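Local atomic coordinates of putative phosphosugar isomerase (Silicibacter pomeroyi DSS-3, PDB entry 3FJ1), a protein that is of uncharacterised function but, with two SIS domains, probably binds phosphosugars and may act on them as an isomerase or aminotransferase. Residues S207-R213 against H234-S240; A241-H245 against I273-I277; F255-A261 against T283-T288; T59-Y63 against G214-V219. One frame throughout, in Å; residues are numbered along the deposited sequence.

Contact 1. Residues S207-R213 against H234-S240; sequences SLFTLGR and HAESYSS
Two layers of side chains flank this parallel strand pair. On one face the Phe209 ring (chi1 m) brings CD1 to 3.8 Å from Tyr238 CE1, and Leu211 CD2 packs 3.8 Å from Tyr238 CB. On the other, Leu208 CB lies 4.2 Å from Ala235 CB, and Ala235 packs on Ala224 and Phe227 of helix 217-231, the connection of this beta-alpha-beta unit. Strands 208-212 and 235-239 run 4.7 Å apart at 24°, in one-to-one register from Leu208 opposite Ala235 to Gly212 opposite Ser239. The backbone ladder is Leu208 N to His234 O (3.1 Å), Glu236 N to Leu208 O (3.0 Å), Thr210 N to Glu236 O (2.9 Å), Tyr238 N to Thr210 O (2.9 Å), Gly212 N to Tyr238 O (3.1 Å) and Ser240 N to Gly212 O (2.9 Å). Thr210 OG1 bonds to Ser220 O, and Ser237 OG to Asn221. Further out a polar chain follows the edge strand: Glu236 (chi1 m) accepts from His234 NE2 at OE2 (2.6 Å) and from Tyr238 OH at OE1 (a very short 2.4 Å). A water joins Ser207 OG (3.1 Å) to His234 N (2.9 Å). His234 also meets His234 of the second subunit, and Arg213 forms a salt bridge with Asp106 of that subunit. The main chain thus fixes the strand pairing, while Glu236, His234 and Arg213 carry the contact to the second subunit.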
# COMPACT_ATOMS: atom_id res chain seq x y z
N SER A 207 -12.24 -13.62 -13.19
CA SER A 207 -11.51 -12.85 -12.16
C SER A 207 -10.13 -12.64 -12.78
O SER A 207 -9.76 -13.35 -13.71
CB SER A 207 -11.37 -13.60 -10.86
OG SER A 207 -12.57 -13.55 -10.15
N LEU A 208 -9.34 -11.74 -12.20
CA LEU A 208 -8.08 -11.42 -12.82
C LEU A 208 -6.98 -11.14 -11.82
O LEU A 208 -7.21 -10.44 -10.85
CB LEU A 208 -8.27 -10.19 -13.69
CG LEU A 208 -7.03 -9.62 -14.39
CD1 LEU A 208 -6.55 -10.60 -15.47
CD2 LEU A 208 -7.30 -8.22 -14.94
N PHE A 209 -5.78 -11.69 -12.07
CA PHE A 209 -4.60 -11.33 -11.32
C PHE A 209 -3.69 -10.47 -12.19
O PHE A 209 -3.44 -10.79 -13.35
CB PHE A 209 -3.85 -12.56 -10.81
CG PHE A 209 -4.65 -13.41 -9.88
CD1 PHE A 209 -4.99 -12.94 -8.63
CD2 PHE A 209 -5.04 -14.69 -10.24
CE1 PHE A 209 -5.72 -13.72 -7.74
CE2 PHE A 209 -5.78 -15.48 -9.38
CZ PHE A 209 -6.12 -14.99 -8.12
N THR A 210 -3.30 -9.32 -11.67
CA THR A 210 -2.33 -8.45 -12.36
C THR A 210 -1.00 -8.47 -11.60
O THR A 210 -0.98 -8.61 -10.37
CB THR A 210 -2.86 -7.01 -12.50
OG1 THR A 210 -3.13 -6.47 -11.19
CG2 THR A 210 -4.15 -7.03 -13.36
N LEU A 211 0.09 -8.38 -12.35
CA LEU A 211 1.42 -8.35 -11.79
C LEU A 211 2.19 -7.15 -12.31
O LEU A 211 1.98 -6.66 -13.42
CB LEU A 211 2.22 -9.61 -12.15
CG LEU A 211 1.62 -10.99 -11.86
CD1 LEU A 211 2.65 -12.10 -12.31
CD2 LEU A 211 1.25 -11.14 -10.42
N GLY A 212 3.11 -6.69 -11.48
CA GLY A 212 4.04 -5.64 -11.83
C GLY A 212 5.34 -5.88 -11.07
O GLY A 212 5.38 -6.71 -10.18
N ARG A 213 6.39 -5.19 -11.46
CA ARG A 213 7.67 -5.28 -10.77
C ARG A 213 8.33 -3.92 -10.91
O ARG A 213 8.53 -3.44 -12.01
CB ARG A 213 8.52 -6.41 -11.36
CG ARG A 213 9.91 -6.62 -10.73
CD ARG A 213 9.81 -6.93 -9.22
NE ARG A 213 11.06 -7.44 -8.65
CZ ARG A 213 11.36 -7.38 -7.36
NH1 ARG A 213 10.53 -6.79 -6.51
NH2 ARG A 213 12.50 -7.86 -6.90
N HIS A 234 -13.83 -9.58 -9.57
CA HIS A 234 -12.72 -9.49 -8.67
C HIS A 234 -11.39 -9.44 -9.41
O HIS A 234 -11.22 -10.12 -10.42
CB HIS A 234 -12.72 -10.68 -7.71
CG HIS A 234 -11.66 -10.60 -6.66
ND1 HIS A 234 -11.57 -9.54 -5.78
CD2 HIS A 234 -10.65 -11.45 -6.34
CE1 HIS A 234 -10.55 -9.74 -4.96
NE2 HIS A 234 -9.97 -10.89 -5.29
N ALA A 235 -10.48 -8.61 -8.91
CA ALA A 235 -9.11 -8.58 -9.37
C ALA A 235 -8.17 -8.30 -8.21
O ALA A 235 -8.57 -7.66 -7.21
CB ALA A 235 -8.91 -7.54 -10.47
N GLU A 236 -6.93 -8.75 -8.33
CA GLU A 236 -5.90 -8.51 -7.31
C GLU A 236 -4.56 -8.27 -8.00
O GLU A 236 -4.22 -9.00 -8.94
CB GLU A 236 -5.75 -9.70 -6.35
CG GLU A 236 -6.93 -9.97 -5.45
CD GLU A 236 -6.77 -11.27 -4.65
OE1 GLU A 236 -5.63 -11.65 -4.30
OE2 GLU A 236 -7.79 -11.92 -4.38
N SER A 237 -3.83 -7.25 -7.53
CA SER A 237 -2.52 -6.91 -8.03
C SER A 237 -1.39 -7.38 -7.09
O SER A 237 -1.45 -7.18 -5.87
CB SER A 237 -2.40 -5.40 -8.20
OG SER A 237 -1.12 -5.07 -8.68
N TYR A 238 -0.33 -7.91 -7.67
CA TYR A 238 0.79 -8.38 -6.89
C TYR A 238 2.10 -8.00 -7.51
O TYR A 238 2.19 -7.89 -8.74
CB TYR A 238 0.81 -9.91 -6.87
CG TYR A 238 -0.33 -10.56 -6.11
CD1 TYR A 238 -1.52 -10.91 -6.75
CD2 TYR A 238 -0.18 -10.86 -4.78
CE1 TYR A 238 -2.56 -11.53 -6.05
CE2 TYR A 238 -1.18 -11.46 -4.09
CZ TYR A 238 -2.37 -11.78 -4.71
OH TYR A 238 -3.34 -12.39 -3.93
N SER A 239 3.12 -7.84 -6.66
CA SER A 239 4.47 -7.82 -7.17
C SER A 239 4.73 -9.24 -7.70
O SER A 239 4.43 -10.22 -7.02
CB SER A 239 5.49 -7.49 -6.08
OG SER A 239 6.83 -7.61 -6.56
N SER A 240 5.40 -9.33 -8.84
CA SER A 240 5.79 -10.62 -9.42
C SER A 240 6.83 -11.33 -8.50
O SER A 240 6.98 -12.55 -8.52
CB SER A 240 6.35 -10.38 -10.83
OG SER A 240 7.43 -9.48 -10.82
O HOH W 1 -15.22 -12.07 -9.50

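Contact 2. Residues A241-H245 against I273-I277; sequences AEVLH and IADQI
A type I beta turn packs here against the crossover helix of a beta-alpha-beta unit in the second SIS domain: segment 241-245 follows strand 235-239, and helix 267-279, which includes 273-277, links strands 257-259 and 284-286. The turn is Glu242-His245, with Val243 near -59/-34, Leu244 near -84/2 and His245 N bonded to Glu242 O at 2.9 Å; it points the Val243 and Leu244 side chains at the helix. The helical segment is regular, with Ile277 N to Ile273 O at 3.0 Å, so Ile273 and Ile277, four residues apart, rise as neighbouring bumps, both chi1 m. Val243 (chi1 p) sets CG1 into the dip between them, 3.9 Å from Ile273 CG2 and 4.0 Å from Ile277 CD1, while its other methyl faces Leu211 of the sheet. Leu244 (chi1 m, chi2 t) reaches across beside it as a forked knob. CD1 fits 4.0 Å from Ile273 CD1, and CD2 settles 3.9 Å from Ile277 CG1. No hydrogen bond crosses the gap, and the nearest CA atoms, of Leu244 and Ile277, are 8.3 Å apart, so interlocking side chains alone make the contact. Elsewhere on the turn Glu242 forms a salt bridge with Arg51 of the second subunit, and Asp275 of the helix accepts backbone hydrogen bonds from Thr292, Arg293 and Ala294. At the solvent side, Leu244 CD1 touches Gln276 OE1 at 3.6 Å.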
# COMPACT_ATOMS: atom_id res chain seq x y z
N ALA A 241 7.55 -10.53 -7.70
CA ALA A 241 8.50 -11.09 -6.74
C ALA A 241 7.81 -11.64 -5.50
O ALA A 241 8.45 -12.31 -4.69
CB ALA A 241 9.50 -10.02 -6.34
N GLU A 242 6.54 -11.31 -5.28
CA GLU A 242 5.81 -11.79 -4.13
C GLU A 242 4.68 -12.75 -4.44
O GLU A 242 4.21 -13.46 -3.54
CB GLU A 242 5.22 -10.60 -3.38
CG GLU A 242 6.28 -9.60 -2.94
CD GLU A 242 7.26 -10.16 -1.90
OE1 GLU A 242 6.96 -11.18 -1.23
OE2 GLU A 242 8.34 -9.56 -1.76
N VAL A 243 4.25 -12.80 -5.70
CA VAL A 243 3.04 -13.56 -6.07
C VAL A 243 3.13 -15.05 -5.73
O VAL A 243 2.12 -15.67 -5.36
CB VAL A 243 2.66 -13.34 -7.54
CG1 VAL A 243 3.71 -13.95 -8.48
CG2 VAL A 243 1.29 -13.90 -7.81
N LEU A 244 4.33 -15.63 -5.83
CA LEU A 244 4.49 -17.05 -5.52
C LEU A 244 4.67 -17.35 -4.02
O LEU A 244 4.83 -18.50 -3.64
CB LEU A 244 5.66 -17.62 -6.31
CG LEU A 244 5.50 -17.55 -7.83
CD1 LEU A 244 6.77 -18.03 -8.52
CD2 LEU A 244 4.27 -18.34 -8.29
N HIS A 245 4.62 -16.33 -3.17
CA HIS A 245 4.81 -16.49 -1.71
C HIS A 245 3.65 -15.96 -0.88
O HIS A 245 3.80 -15.79 0.32
CB HIS A 245 6.07 -15.73 -1.29
CG HIS A 245 7.24 -16.01 -2.17
ND1 HIS A 245 8.04 -17.11 -2.00
CD2 HIS A 245 7.69 -15.37 -3.27
CE1 HIS A 245 8.96 -17.13 -2.95
NE2 HIS A 245 8.77 -16.08 -3.73
N ILE A 273 9.18 -14.66 -13.94
CA ILE A 273 8.09 -15.13 -13.07
C ILE A 273 6.85 -15.48 -13.90
O ILE A 273 6.18 -16.45 -13.60
CB ILE A 273 7.74 -14.10 -11.98
CG1 ILE A 273 8.91 -13.97 -11.01
CG2 ILE A 273 6.41 -14.49 -11.26
CD1 ILE A 273 9.13 -15.18 -10.11
N ALA A 274 6.57 -14.69 -14.94
CA ALA A 274 5.41 -14.94 -15.79
C ALA A 274 5.56 -16.34 -16.39
O ALA A 274 4.62 -17.14 -16.38
CB ALA A 274 5.31 -13.86 -16.88
N ASP A 275 6.75 -16.64 -16.88
CA ASP A 275 7.01 -17.95 -17.44
C ASP A 275 6.91 -19.09 -16.40
O ASP A 275 6.38 -20.14 -16.74
CB ASP A 275 8.38 -17.98 -18.15
CG ASP A 275 8.32 -17.32 -19.53
OD1 ASP A 275 7.23 -17.13 -20.09
OD2 ASP A 275 9.39 -17.03 -20.10
N GLN A 276 7.40 -18.86 -15.17
CA GLN A 276 7.35 -19.87 -14.10
C GLN A 276 5.91 -20.24 -13.77
O GLN A 276 5.57 -21.43 -13.57
CB GLN A 276 8.04 -19.36 -12.83
CG GLN A 276 9.56 -19.38 -12.87
CD GLN A 276 10.17 -18.80 -11.60
OE1 GLN A 276 9.63 -18.98 -10.49
NE2 GLN A 276 11.28 -18.07 -11.74
N ILE A 277 5.07 -19.20 -13.73
CA ILE A 277 3.65 -19.35 -13.46
C ILE A 277 3.00 -20.17 -14.61
O ILE A 277 2.26 -21.15 -14.36
CB ILE A 277 2.96 -18.00 -13.24
CG1 ILE A 277 3.51 -17.30 -11.98
CG2 ILE A 277 1.44 -18.20 -13.13
CD1 ILE A 277 3.11 -15.87 -11.88

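Contact 3. Residues F255-A261 against T283-T288; sequences FPVLGFA and TVFATT
Strands 257-259 and 284-286 are the two parallel strands of a beta-alpha-beta unit whose crossover is helix 267-279. They run 4.6 Å apart at 19°, pairing Val257 with Val284, Leu258 with Phe285 and Gly259 with Ala286. Hydrogen bonds join Val257 N to Thr283 O (2.9 Å), Phe285 N to Val257 O (2.9 Å), Gly259 N to Phe285 O (2.8 Å) and Thr287 N to Gly259 O (3.0 Å). Val257 and Val284, both chi1 t, stand side by side with Val257 CB 4.1 Å from Val284 CG1, and Val284 packs under the crossover helix. The same face continues with Gly259 and Ala286, whose CA atoms approach to 4.3 Å; a CB on Gly259 would crowd Ala286 CB at 3.4 Å. Opposite, Leu258 (chi1 t, chi2 t) packs on Met198 of helix 196-204, its CD2 4.4 Å from Thr287 CG2. Phe285 (chi1 m) packs on Glu197 and Met198 of the same helix, its ring edge turned to Val257 O. At the entry, a water links Phe255 O (2.9 Å) to Thr283 N (2.8 Å). Beyond the strands Thr287 centres an inverse gamma turn. Thr288 (chi1 t) sets CG2 3.6 Å from Ala261 CB while OG1 bonds to Glu267. The p rotamer of Thr287 lets its side chain carry on the ladder: OG1 accepts Ala261 N at 2.8 Å.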
# COMPACT_ATOMS: atom_id res chain seq x y z
N PHE A 255 -7.38 -18.49 -12.45
CA PHE A 255 -7.75 -17.28 -13.15
C PHE A 255 -6.59 -16.73 -14.00
O PHE A 255 -5.41 -17.01 -13.70
CB PHE A 255 -8.26 -16.22 -12.19
CG PHE A 255 -9.49 -16.66 -11.44
CD1 PHE A 255 -10.68 -16.88 -12.12
CD2 PHE A 255 -9.45 -16.86 -10.07
CE1 PHE A 255 -11.82 -17.29 -11.43
CE2 PHE A 255 -10.58 -17.26 -9.37
CZ PHE A 255 -11.76 -17.50 -10.06
N PRO A 256 -6.93 -15.96 -15.06
CA PRO A 256 -5.88 -15.41 -15.91
C PRO A 256 -4.97 -14.43 -15.15
O PRO A 256 -5.41 -13.70 -14.24
CB PRO A 256 -6.64 -14.65 -17.01
CG PRO A 256 -8.03 -15.11 -16.94
CD PRO A 256 -8.27 -15.57 -15.53
N VAL A 257 -3.70 -14.42 -15.56
CA VAL A 257 -2.68 -13.58 -14.95
C VAL A 257 -2.15 -12.64 -16.04
O VAL A 257 -1.86 -13.07 -17.15
CB VAL A 257 -1.55 -14.45 -14.39
CG1 VAL A 257 -0.45 -13.59 -13.77
CG2 VAL A 257 -2.10 -15.46 -13.37
N LEU A 258 -2.06 -11.35 -15.72
CA LEU A 258 -1.57 -10.37 -16.65
C LEU A 258 -0.33 -9.68 -16.08
O LEU A 258 -0.43 -8.95 -15.08
CB LEU A 258 -2.66 -9.33 -16.89
CG LEU A 258 -2.58 -8.43 -18.12
CD1 LEU A 258 -3.77 -7.45 -18.09
CD2 LEU A 258 -1.26 -7.73 -18.37
N GLY A 259 0.83 -9.90 -16.70
CA GLY A 259 2.07 -9.28 -16.26
C GLY A 259 2.37 -7.98 -16.99
O GLY A 259 2.59 -7.98 -18.20
N PHE A 260 2.36 -6.89 -16.22
CA PHE A 260 2.71 -5.55 -16.70
C PHE A 260 4.23 -5.41 -16.70
O PHE A 260 4.85 -5.27 -15.64
CB PHE A 260 2.05 -4.46 -15.86
CG PHE A 260 0.56 -4.33 -16.13
CD1 PHE A 260 0.13 -3.58 -17.19
CD2 PHE A 260 -0.38 -4.97 -15.34
CE1 PHE A 260 -1.23 -3.45 -17.45
CE2 PHE A 260 -1.73 -4.83 -15.58
CZ PHE A 260 -2.16 -4.08 -16.61
N ALA A 261 4.80 -5.50 -17.90
CA ALA A 261 6.26 -5.33 -18.11
C ALA A 261 6.58 -4.08 -18.94
O ALA A 261 6.12 -3.95 -20.08
CB ALA A 261 6.85 -6.58 -18.80
N THR A 283 -2.87 -19.77 -16.89
CA THR A 283 -3.08 -18.95 -18.06
C THR A 283 -2.45 -17.60 -17.79
O THR A 283 -2.96 -16.83 -16.97
CB THR A 283 -4.56 -18.77 -18.32
OG1 THR A 283 -5.13 -20.07 -18.52
CG2 THR A 283 -4.78 -17.91 -19.54
N VAL A 284 -1.32 -17.34 -18.43
CA VAL A 284 -0.55 -16.13 -18.19
C VAL A 284 -0.21 -15.38 -19.48
O VAL A 284 0.17 -15.99 -20.50
CB VAL A 284 0.77 -16.48 -17.46
CG1 VAL A 284 1.48 -15.18 -17.00
CG2 VAL A 284 0.50 -17.41 -16.30
N PHE A 285 -0.37 -14.06 -19.42
CA PHE A 285 -0.08 -13.13 -20.51
C PHE A 285 0.88 -12.07 -19.97
O PHE A 285 0.84 -11.74 -18.78
CB PHE A 285 -1.37 -12.45 -20.97
CG PHE A 285 -2.47 -13.40 -21.41
CD1 PHE A 285 -3.36 -13.96 -20.49
CD2 PHE A 285 -2.63 -13.69 -22.75
CE1 PHE A 285 -4.37 -14.81 -20.92
CE2 PHE A 285 -3.63 -14.52 -23.18
CZ PHE A 285 -4.51 -15.08 -22.25
N ALA A 286 1.75 -11.53 -20.81
CA ALA A 286 2.67 -10.48 -20.33
C ALA A 286 3.01 -9.52 -21.45
O ALA A 286 3.10 -9.94 -22.59
CB ALA A 286 3.92 -11.07 -19.71
N THR A 287 3.21 -8.24 -21.12
CA THR A 287 3.46 -7.16 -22.11
C THR A 287 4.95 -7.05 -22.45
O THR A 287 5.55 -6.00 -22.29
CB THR A 287 2.95 -5.78 -21.61
OG1 THR A 287 3.71 -5.39 -20.45
CG2 THR A 287 1.43 -5.80 -21.20
N THR A 288 5.52 -8.15 -22.92
CA THR A 288 6.93 -8.21 -23.25
C THR A 288 7.19 -9.40 -24.16
O THR A 288 6.59 -10.47 -24.01
CB THR A 288 7.82 -8.31 -22.00
OG1 THR A 288 9.15 -8.66 -22.39
CG2 THR A 288 7.28 -9.35 -21.02
O HOH W 2 -4.75 -19.62 -14.85

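Contact 4. Residues T59-Y63 against G214-V219; sequences TYLSY and GTSLAV
Helix 53-69 of the first SIS domain meets the start of helix 217-231 of the second along Thr59-Tyr63. Thr59 opens the contact, its CG2 3.8 Å from Ala218 CB. Tyr60 comes closest: its backbone N is 3.3 Å and its CB 3.5 Å from Ala218 CB, and the CA atoms of the two residues are 5.0 Å apart, a spacing allowed by the small alanine. With chi1 t the Tyr60 ring passes along the second segment, CE1 3.7 Å from Thr215 CG2 and CE2 4.0 Å from Val219 CG1, and its OH bonds to Leu306 O. One turn on, Tyr63 (chi1 m) lays a ring face over the backbone: Thr215 CA sits 4.2 Å from the ring centroid, 26° off the normal, a CH-pi contact, and CE2 is 3.6 Å from Gly214 O. Tyr63 CB also lies 3.5 Å from Thr215 OG1. Gly214 has positive phi (67°) just before the chain turns into the helix, where Leu217 N bonds to Gly214 O at 2.9 Å. Thr215 N hydrogen-bonds to Tyr84 OH of the second subunit. With no hydrogen bond between the segments, the two domains are joined here by van der Waals and CH-pi packing, with a carbonyl and a hydroxyl oxygen against Tyr63, so the contact rests on close fit.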
# COMPACT_ATOMS: atom_id res chain seq x y z
N THR A 59 2.18 6.17 -6.37
CA THR A 59 3.12 5.06 -6.38
C THR A 59 4.01 5.13 -7.62
O THR A 59 5.24 4.99 -7.52
CB THR A 59 2.38 3.72 -6.34
OG1 THR A 59 1.61 3.66 -5.13
CG2 THR A 59 3.38 2.52 -6.43
N TYR A 60 3.40 5.35 -8.78
CA TYR A 60 4.12 5.54 -10.04
C TYR A 60 5.17 6.67 -9.91
O TYR A 60 6.35 6.47 -10.18
CB TYR A 60 3.08 5.83 -11.13
CG TYR A 60 3.50 5.72 -12.57
CD1 TYR A 60 4.79 5.97 -12.99
CD2 TYR A 60 2.54 5.49 -13.56
CE1 TYR A 60 5.14 5.93 -14.34
CE2 TYR A 60 2.88 5.47 -14.89
CZ TYR A 60 4.17 5.68 -15.28
OH TYR A 60 4.46 5.64 -16.60
N LEU A 61 4.74 7.83 -9.42
CA LEU A 61 5.62 8.96 -9.26
C LEU A 61 6.69 8.77 -8.18
O LEU A 61 7.75 9.39 -8.30
CB LEU A 61 4.81 10.22 -9.03
CG LEU A 61 3.86 10.63 -10.17
CD1 LEU A 61 3.08 11.91 -9.75
CD2 LEU A 61 4.59 10.81 -11.51
N SER A 62 6.44 7.91 -7.18
CA SER A 62 7.43 7.61 -6.16
C SER A 62 8.59 6.84 -6.79
O SER A 62 9.75 7.19 -6.59
CB SER A 62 6.82 6.84 -5.00
OG SER A 62 5.78 7.60 -4.42
N TYR A 63 8.29 5.82 -7.59
CA TYR A 63 9.36 5.13 -8.33
C TYR A 63 10.12 6.09 -9.23
O TYR A 63 11.36 6.08 -9.25
CB TYR A 63 8.81 3.98 -9.18
CG TYR A 63 8.62 2.73 -8.38
CD1 TYR A 63 9.72 1.94 -8.05
CD2 TYR A 63 7.37 2.37 -7.90
CE1 TYR A 63 9.57 0.79 -7.27
CE2 TYR A 63 7.19 1.20 -7.14
CZ TYR A 63 8.31 0.43 -6.81
OH TYR A 63 8.12 -0.70 -6.03
N GLY A 214 8.69 -3.29 -9.79
CA GLY A 214 9.19 -1.92 -9.85
C GLY A 214 8.08 -0.96 -10.29
O GLY A 214 6.93 -1.06 -9.88
N THR A 215 8.43 -0.03 -11.18
CA THR A 215 7.52 1.06 -11.60
C THR A 215 6.15 0.54 -12.06
O THR A 215 5.10 1.12 -11.67
CB THR A 215 8.17 1.95 -12.67
OG1 THR A 215 9.48 2.33 -12.23
CG2 THR A 215 7.33 3.21 -12.99
N SER A 216 6.14 -0.57 -12.81
CA SER A 216 4.91 -1.08 -13.40
C SER A 216 3.93 -1.63 -12.36
O SER A 216 2.76 -1.89 -12.66
CB SER A 216 5.24 -2.14 -14.45
OG SER A 216 5.66 -3.34 -13.84
N LEU A 217 4.41 -1.86 -11.14
CA LEU A 217 3.51 -2.25 -10.06
C LEU A 217 2.41 -1.22 -9.85
O LEU A 217 1.30 -1.58 -9.48
CB LEU A 217 4.25 -2.50 -8.74
CG LEU A 217 3.43 -3.14 -7.61
CD1 LEU A 217 2.72 -4.44 -7.96
CD2 LEU A 217 4.40 -3.35 -6.42
N ALA A 218 2.69 0.05 -10.13
CA ALA A 218 1.69 1.12 -9.95
C ALA A 218 0.53 0.95 -10.93
O ALA A 218 -0.64 1.09 -10.55
CB ALA A 218 2.36 2.53 -10.09
N VAL A 219 0.83 0.65 -12.19
CA VAL A 219 -0.23 0.42 -13.19
C VAL A 219 -0.86 -0.97 -12.98
O VAL A 219 -2.03 -1.15 -13.28
CB VAL A 219 0.22 0.64 -14.70
CG1 VAL A 219 0.66 2.12 -14.95
CG2 VAL A 219 1.27 -0.37 -15.12

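Contacts 1 and 3 are the backbone-bonded strand pairs of one parallel sheet, in which strands 208-212 and 257-259 are neighbours: Phe209 O lies 2.8 Å from Leu258 N. Contact 3 is buried within its subunit; contact 1 includes a strand outermost in this chain and carries a charged and polar fringe. Contacts 1, 2 and 4 all touch the second subunit. Contact 2, nearer the surface, packs the crossover helix of contact 3 against the loop leaving contact 1, with Ile277 CG2 3.4 Å from Val284 CG2. Contact 4, buried, its centre about 7 Å from the centre of the chain, is the one of the four that joins the two SIS domains; like contact 2 it has no hydrogen bonds across it, but uses tyrosines where contact 2 uses aliphatic side chains.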